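Local coordinates for secreted effector protein SifA (Salmonella typhimurium, PDB 3CXB) that is a bacterial effector that binds host PLEKHM2 (SKIP) and is required for endosomal tubulation and the formation of Salmonella-induced filaments in epithelial cells, at residues R83-H87 and I97-Q103; I137-H141 and S285-I290. One frame throughout, in Å; residues are numbered along the deposited sequence.

From the N terminus, the modelled chain runs through helices up to 78-81 before interaction 1 pairs strand 84-87 with strand 96-101, a local hairpin that closes a loop of nine intervening residues and starts the five-stranded antiparallel sheet. That sheet is completed by strands 108-114, 118-123 and 126-132. The chain then enters the loop holding 137-141, and interaction 2 opens; it closes across 143 intervening residues at helix 283-303, after the three-stranded sheet and several helices. The two contacts are therefore in series, neither nested nor crossing. Their centres lie about 34 Å apart on opposite sides of the chain's centre: interaction 1 builds a sheet edge, whereas interaction 2 ties an inter-sheet loop to the C-terminal helical part.

Interaction 1 (R83-H87 and I97-Q103); sequences RFQVH and ILRIMDQ
A beta hairpin joins strand 84-87, the outermost within this chain of a five-stranded antiparallel sheet, to strand 96-101. The short strand axes approach to 4.8 Å at 155°, and extended backbones pair Phe-84 with Ile-100, Gln-85 with Arg-99, Val-86 with Leu-98 and His-87 with Ile-97. The second and fourth are hydrogen-bonded pairs, and both amides and both carbonyls of each are satisfied: Gln-85 N to Arg-99 O 3.0 Å, Arg-99 N to Gln-85 O 2.9 Å, His-87 N to Ile-97 O 3.1 Å and Ile-97 N to His-87 O 3.0 Å. The series is extended by Met-101 N, which donates to Arg-83 O at 3.0 Å. In the non-hydrogen-bonded pairs the strands come closer, with CA-CA distances of 4.7 Å for Phe-84 and Ile-100 and 4.3 Å for Val-86 and Leu-98. The amides of Leu-98 and Ile-100 lie on the other edge of their strand, where the backbone of these residues bonds to strand 108-114.

Phe-84 (chi1 m), Val-86, Leu-98 and Ile-100 share one face, from which Phe-84, Val-86 and Leu-98 touch helix 62-75; Phe-84 CE2 meets Ile-100 CD1 at 3.7 Å and Val-86 CB meets Leu-98 CD2 at 3.3 Å. The other face is more polar. There Arg-99 (p, t, t), salt-bridged through NH2 to Glu-108, has His-87 NE2 over one face of its guanidinium, 3.7 Å from NH1. Beyond the paired strands, Arg-83 (m, m, p), whose NE and NH1 bond just outside the segments, reaches across so that its NH2 donates to Asp-102 O at 3.0 Å.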
loop_
_atom_site.group_PDB
_atom_site.type_symbol
_atom_site.label_atom_id
_atom_site.label_comp_id
_atom_site.label_asym_id
_atom_site.label_seq_id
_atom_site.Cartn_x
_atom_site.Cartn_y
_atom_site.Cartn_z
ATOM N N ARG A 83 13.910 11.865 -13.078
ATOM C CA ARG A 83 15.094 11.274 -12.472
ATOM C C ARG A 83 14.713 10.113 -11.556
ATOM O O ARG A 83 15.584 9.379 -11.106
ATOM C CB ARG A 83 15.873 12.299 -11.639
ATOM C CG ARG A 83 16.584 13.399 -12.408
ATOM C CD ARG A 83 17.437 12.845 -13.525
ATOM N NE ARG A 83 16.657 12.706 -14.751
ATOM C CZ ARG A 83 17.016 11.968 -15.794
ATOM N NH1 ARG A 83 16.236 11.916 -16.868
ATOM N NH2 ARG A 83 18.143 11.267 -15.760
ATOM N N PHE A 84 13.422 9.965 -11.262
ATOM C CA PHE A 84 12.939 8.886 -10.398
ATOM C C PHE A 84 12.275 7.810 -11.250
ATOM O O PHE A 84 11.083 7.896 -11.562
ATOM C CB PHE A 84 11.920 9.424 -9.388
ATOM C CG PHE A 84 12.486 10.411 -8.417
ATOM C CD1 PHE A 84 12.722 11.717 -8.799
ATOM C CD2 PHE A 84 12.792 10.024 -7.107
ATOM C CE1 PHE A 84 13.257 12.630 -7.888
ATOM C CE2 PHE A 84 13.327 10.927 -6.185
ATOM C CZ PHE A 84 13.561 12.231 -6.573
ATOM N N GLN A 85 13.025 6.775 -11.595
ATOM C CA GLN A 85 12.478 5.729 -12.450
ATOM C C GLN A 85 12.261 4.390 -11.748
ATOM O O GLN A 85 13.030 4.014 -10.870
ATOM C CB GLN A 85 13.412 5.556 -13.649
ATOM C CG GLN A 85 13.960 6.891 -14.172
ATOM C CD GLN A 85 15.226 6.742 -15.000
ATOM O OE1 GLN A 85 16.185 6.100 -14.577
ATOM N NE2 GLN A 85 15.237 7.349 -16.178
ATOM N N VAL A 86 11.207 3.682 -12.143
ATOM C CA VAL A 86 10.878 2.376 -11.583
ATOM C C VAL A 86 10.527 1.417 -12.729
ATOM O O VAL A 86 9.800 1.787 -13.648
ATOM C CB VAL A 86 9.685 2.464 -10.549
ATOM C CG1 VAL A 86 8.909 3.740 -10.731
ATOM C CG2 VAL A 86 8.756 1.290 -10.703
ATOM N N HIS A 87 11.036 0.187 -12.670
ATOM C CA HIS A 87 10.774 -0.798 -13.718
ATOM C C HIS A 87 11.064 -2.206 -13.212
ATOM O O HIS A 87 11.737 -2.370 -12.193
ATOM C CB HIS A 87 11.707 -0.532 -14.891
ATOM C CG HIS A 87 13.140 -0.836 -14.579
ATOM N ND1 HIS A 87 13.692 -2.088 -14.764
ATOM C CD2 HIS A 87 14.108 -0.077 -14.011
ATOM C CE1 HIS A 87 14.937 -2.085 -14.320
ATOM N NE2 HIS A 87 15.214 -0.878 -13.859
ATOM N N ILE A 97 12.470 -2.627 -9.295
ATOM C CA ILE A 97 13.522 -1.716 -8.857
ATOM C C ILE A 97 13.071 -0.267 -8.928
ATOM O O ILE A 97 12.342 0.112 -9.837
ATOM C CB ILE A 97 14.738 -1.872 -9.763
ATOM C CG1 ILE A 97 15.063 -3.353 -9.911
ATOM C CG2 ILE A 97 15.911 -1.126 -9.198
ATOM C CD1 ILE A 97 16.199 -3.627 -10.855
ATOM N N LEU A 98 13.500 0.543 -7.969
ATOM C CA LEU A 98 13.149 1.958 -7.950
ATOM C C LEU A 98 14.501 2.596 -7.845
ATOM O O LEU A 98 15.369 2.060 -7.168
ATOM C CB LEU A 98 12.319 2.320 -6.708
ATOM C CG LEU A 98 11.141 1.402 -6.354
ATOM C CD1 LEU A 98 10.436 1.931 -5.138
ATOM C CD2 LEU A 98 10.169 1.322 -7.490
ATOM N N ARG A 99 14.692 3.730 -8.502
ATOM C CA ARG A 99 15.988 4.369 -8.450
ATOM C C ARG A 99 15.984 5.843 -8.793
ATOM O O ARG A 99 15.060 6.346 -9.415
ATOM C CB ARG A 99 16.933 3.638 -9.387
ATOM C CG ARG A 99 16.328 3.398 -10.742
ATOM C CD ARG A 99 17.311 2.707 -11.667
ATOM N NE ARG A 99 16.741 2.546 -13.003
ATOM C CZ ARG A 99 17.438 2.222 -14.087
ATOM N NH1 ARG A 99 16.812 2.107 -15.250
ATOM N NH2 ARG A 99 18.751 2.018 -14.010
ATOM N N ILE A 100 17.040 6.527 -8.380
ATOM C CA ILE A 100 17.203 7.938 -8.646
ATOM C C ILE A 100 18.482 8.036 -9.456
ATOM O O ILE A 100 19.552 7.708 -8.938
ATOM C CB ILE A 100 17.403 8.735 -7.335
ATOM C CG1 ILE A 100 16.226 8.497 -6.380
ATOM C CG2 ILE A 100 17.540 10.227 -7.642
ATOM C CD1 ILE A 100 16.358 9.221 -5.051
ATOM N N MET A 101 18.380 8.486 -10.708
ATOM C CA MET A 101 19.543 8.616 -11.597
ATOM C C MET A 101 20.191 9.987 -11.509
ATOM O O MET A 101 19.772 10.826 -10.725
ATOM C CB MET A 101 19.133 8.375 -13.048
ATOM C CG MET A 101 18.510 7.028 -13.309
ATOM S SD MET A 101 19.656 5.705 -12.987
ATOM C CE MET A 101 19.234 5.358 -11.277
ATOM N N ASP A 102 21.214 10.213 -12.324
ATOM C CA ASP A 102 21.896 11.503 -12.335
ATOM C C ASP A 102 21.433 12.246 -13.582
ATOM O O ASP A 102 20.741 11.673 -14.421
ATOM C CB ASP A 102 23.416 11.313 -12.378
ATOM C CG ASP A 102 24.177 12.536 -11.873
ATOM O OD1 ASP A 102 23.929 13.658 -12.368
ATOM O OD2 ASP A 102 25.032 12.376 -10.974
ATOM N N GLN A 103 21.812 13.514 -13.704
ATOM C CA GLN A 103 21.428 14.324 -14.859
ATOM C C GLN A 103 21.652 13.598 -16.183
ATOM O O GLN A 103 20.699 13.222 -16.867
ATOM C CB GLN A 103 22.209 15.641 -14.866
ATOM C CG GLN A 103 21.811 16.611 -13.763
ATOM C CD GLN A 103 20.381 17.102 -13.904
ATOM O OE1 GLN A 103 19.437 16.311 -13.892
ATOM N NE2 GLN A 103 20.215 18.413 -14.037
#

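Interaction 2 (I137-H141 and S285-I290); sequences ILKSH and SMLAEI
Ile-137 directs its CB toward helix 283-303, and with chi1 p and chi2 t its CD1 stands 4.1 Å from Ile-290 CD1; its CA is 6.9 Å from that of Ile-290. Leu-138 (m, t) packs its CD2 against two helix residues one turn apart, 3.4 Å from Ile-290 CD1 and 3.9 Å from Met-286 CG. It also begins a type I beta turn, closed by His-141 N donating to Leu-138 O at 3.1 Å. This turn lies in the loop joining strand 126-132 to strand 145-153, so the contact docks an inter-sheet connection onto a helix distant in sequence; Met-144 and Ala-146 add to the apolar patch around Leu-138. Lys-139 has its CB sideways to the helix, and its NZ donates to Arg-134 O. Ser-140, chi1 p, places OG 3.0 Å from OE1 and 2.9 Å from OE2 of Glu-289, a weak hydrogen bond whose one proton has both oxygens within reach. At the turn's end, His-141 lays NE2 3.8 Å from Met-286 CA, with the Met-286 sulfur SD 5.1 Å from the imidazole centroid.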
loop_
_atom_site.group_PDB
_atom_site.type_symbol
_atom_site.label_atom_id
_atom_site.label_comp_id
_atom_site.label_asym_id
_atom_site.label_seq_id
_atom_site.Cartn_x
_atom_site.Cartn_y
_atom_site.Cartn_z
ATOM N N ILE A 137 0.355 -13.100 2.040
ATOM C CA ILE A 137 -0.920 -12.483 2.322
ATOM C C ILE A 137 -1.895 -13.442 2.980
ATOM O O ILE A 137 -2.950 -13.030 3.451
ATOM C CB ILE A 137 -1.531 -11.891 1.031
ATOM C CG1 ILE A 137 -1.979 -13.017 0.091
ATOM C CG2 ILE A 137 -0.497 -10.984 0.343
ATOM C CD1 ILE A 137 -2.754 -12.518 -1.121
ATOM N N LEU A 138 -1.524 -14.719 3.028
ATOM C CA LEU A 138 -2.363 -15.760 3.629
ATOM C C LEU A 138 -1.685 -16.217 4.895
ATOM O O LEU A 138 -1.368 -17.401 5.064
ATOM C CB LEU A 138 -2.500 -16.944 2.675
ATOM C CG LEU A 138 -3.123 -16.633 1.313
ATOM C CD1 LEU A 138 -2.950 -17.846 0.437
ATOM C CD2 LEU A 138 -4.597 -16.274 1.455
ATOM N N LYS A 139 -1.454 -15.256 5.780
ATOM C CA LYS A 139 -0.786 -15.520 7.038
ATOM C C LYS A 139 -1.578 -16.477 7.922
ATOM O O LYS A 139 -1.012 -17.385 8.520
ATOM C CB LYS A 139 -0.534 -14.200 7.766
ATOM C CG LYS A 139 0.891 -14.049 8.294
ATOM C CD LYS A 139 1.907 -14.005 7.175
ATOM C CE LYS A 139 3.304 -13.973 7.742
ATOM N NZ LYS A 139 4.349 -13.914 6.692
ATOM N N SER A 140 -2.890 -16.281 7.987
ATOM C CA SER A 140 -3.754 -17.126 8.798
ATOM C C SER A 140 -3.881 -18.552 8.264
ATOM O O SER A 140 -4.606 -19.365 8.829
ATOM C CB SER A 140 -5.142 -16.499 8.908
ATOM O OG SER A 140 -5.699 -16.266 7.626
ATOM N N HIS A 141 -3.191 -18.851 7.169
ATOM C CA HIS A 141 -3.229 -20.188 6.596
ATOM C C HIS A 141 -1.820 -20.742 6.544
ATOM O O HIS A 141 -0.981 -20.277 5.773
ATOM C CB HIS A 141 -3.831 -20.160 5.196
ATOM C CG HIS A 141 -5.251 -19.695 5.169
ATOM N ND1 HIS A 141 -6.253 -20.324 5.875
ATOM C CD2 HIS A 141 -5.836 -18.650 4.535
ATOM C CE1 HIS A 141 -7.394 -19.688 5.677
ATOM N NE2 HIS A 141 -7.169 -18.668 4.868
ATOM N N SER A 285 -13.237 -18.361 3.178
ATOM C CA SER A 285 -12.289 -17.653 4.032
ATOM C C SER A 285 -11.007 -17.257 3.306
ATOM O O SER A 285 -10.513 -16.140 3.459
ATOM C CB SER A 285 -11.927 -18.514 5.242
ATOM O OG SER A 285 -13.087 -18.870 5.969
ATOM N N MET A 286 -10.462 -18.177 2.524
ATOM C CA MET A 286 -9.231 -17.907 1.801
ATOM C C MET A 286 -9.440 -16.932 0.644
ATOM O O MET A 286 -8.625 -16.035 0.429
ATOM C CB MET A 286 -8.638 -19.214 1.281
ATOM C CG MET A 286 -7.213 -19.085 0.785
ATOM S SD MET A 286 -6.500 -20.650 0.248
ATOM C CE MET A 286 -6.244 -20.321 -1.490
ATOM N N LEU A 287 -10.525 -17.111 -0.103
ATOM C CA LEU A 287 -10.834 -16.233 -1.229
ATOM C C LEU A 287 -11.209 -14.835 -0.741
ATOM O O LEU A 287 -10.978 -13.843 -1.432
ATOM C CB LEU A 287 -11.974 -16.831 -2.062
ATOM C CG LEU A 287 -12.821 -15.985 -3.028
ATOM C CD1 LEU A 287 -13.816 -15.156 -2.236
ATOM C CD2 LEU A 287 -11.937 -15.109 -3.905
ATOM N N ALA A 288 -11.794 -14.761 0.449
ATOM C CA ALA A 288 -12.186 -13.477 1.019
ATOM C C ALA A 288 -10.953 -12.744 1.542
ATOM O O ALA A 288 -10.911 -11.513 1.594
ATOM C CB ALA A 288 -13.182 -13.692 2.141
ATOM N N GLU A 289 -9.944 -13.510 1.931
ATOM C CA GLU A 289 -8.724 -12.923 2.438
ATOM C C GLU A 289 -7.903 -12.406 1.267
ATOM O O GLU A 289 -7.465 -11.256 1.276
ATOM C CB GLU A 289 -7.949 -13.962 3.237
ATOM C CG GLU A 289 -6.695 -13.424 3.885
ATOM C CD GLU A 289 -6.427 -14.053 5.243
ATOM O OE1 GLU A 289 -5.303 -13.887 5.770
ATOM O OE2 GLU A 289 -7.345 -14.702 5.788
ATOM N N ILE A 290 -7.712 -13.252 0.257
ATOM C CA ILE A 290 -6.961 -12.870 -0.939
ATOM C C ILE A 290 -7.480 -11.513 -1.394
ATOM O O ILE A 290 -6.735 -10.534 -1.498
ATOM C CB ILE A 290 -7.210 -13.843 -2.119
ATOM C CG1 ILE A 290 -6.874 -15.282 -1.718
ATOM C CG2 ILE A 290 -6.418 -13.379 -3.339
ATOM C CD1 ILE A 290 -5.391 -15.632 -1.749
#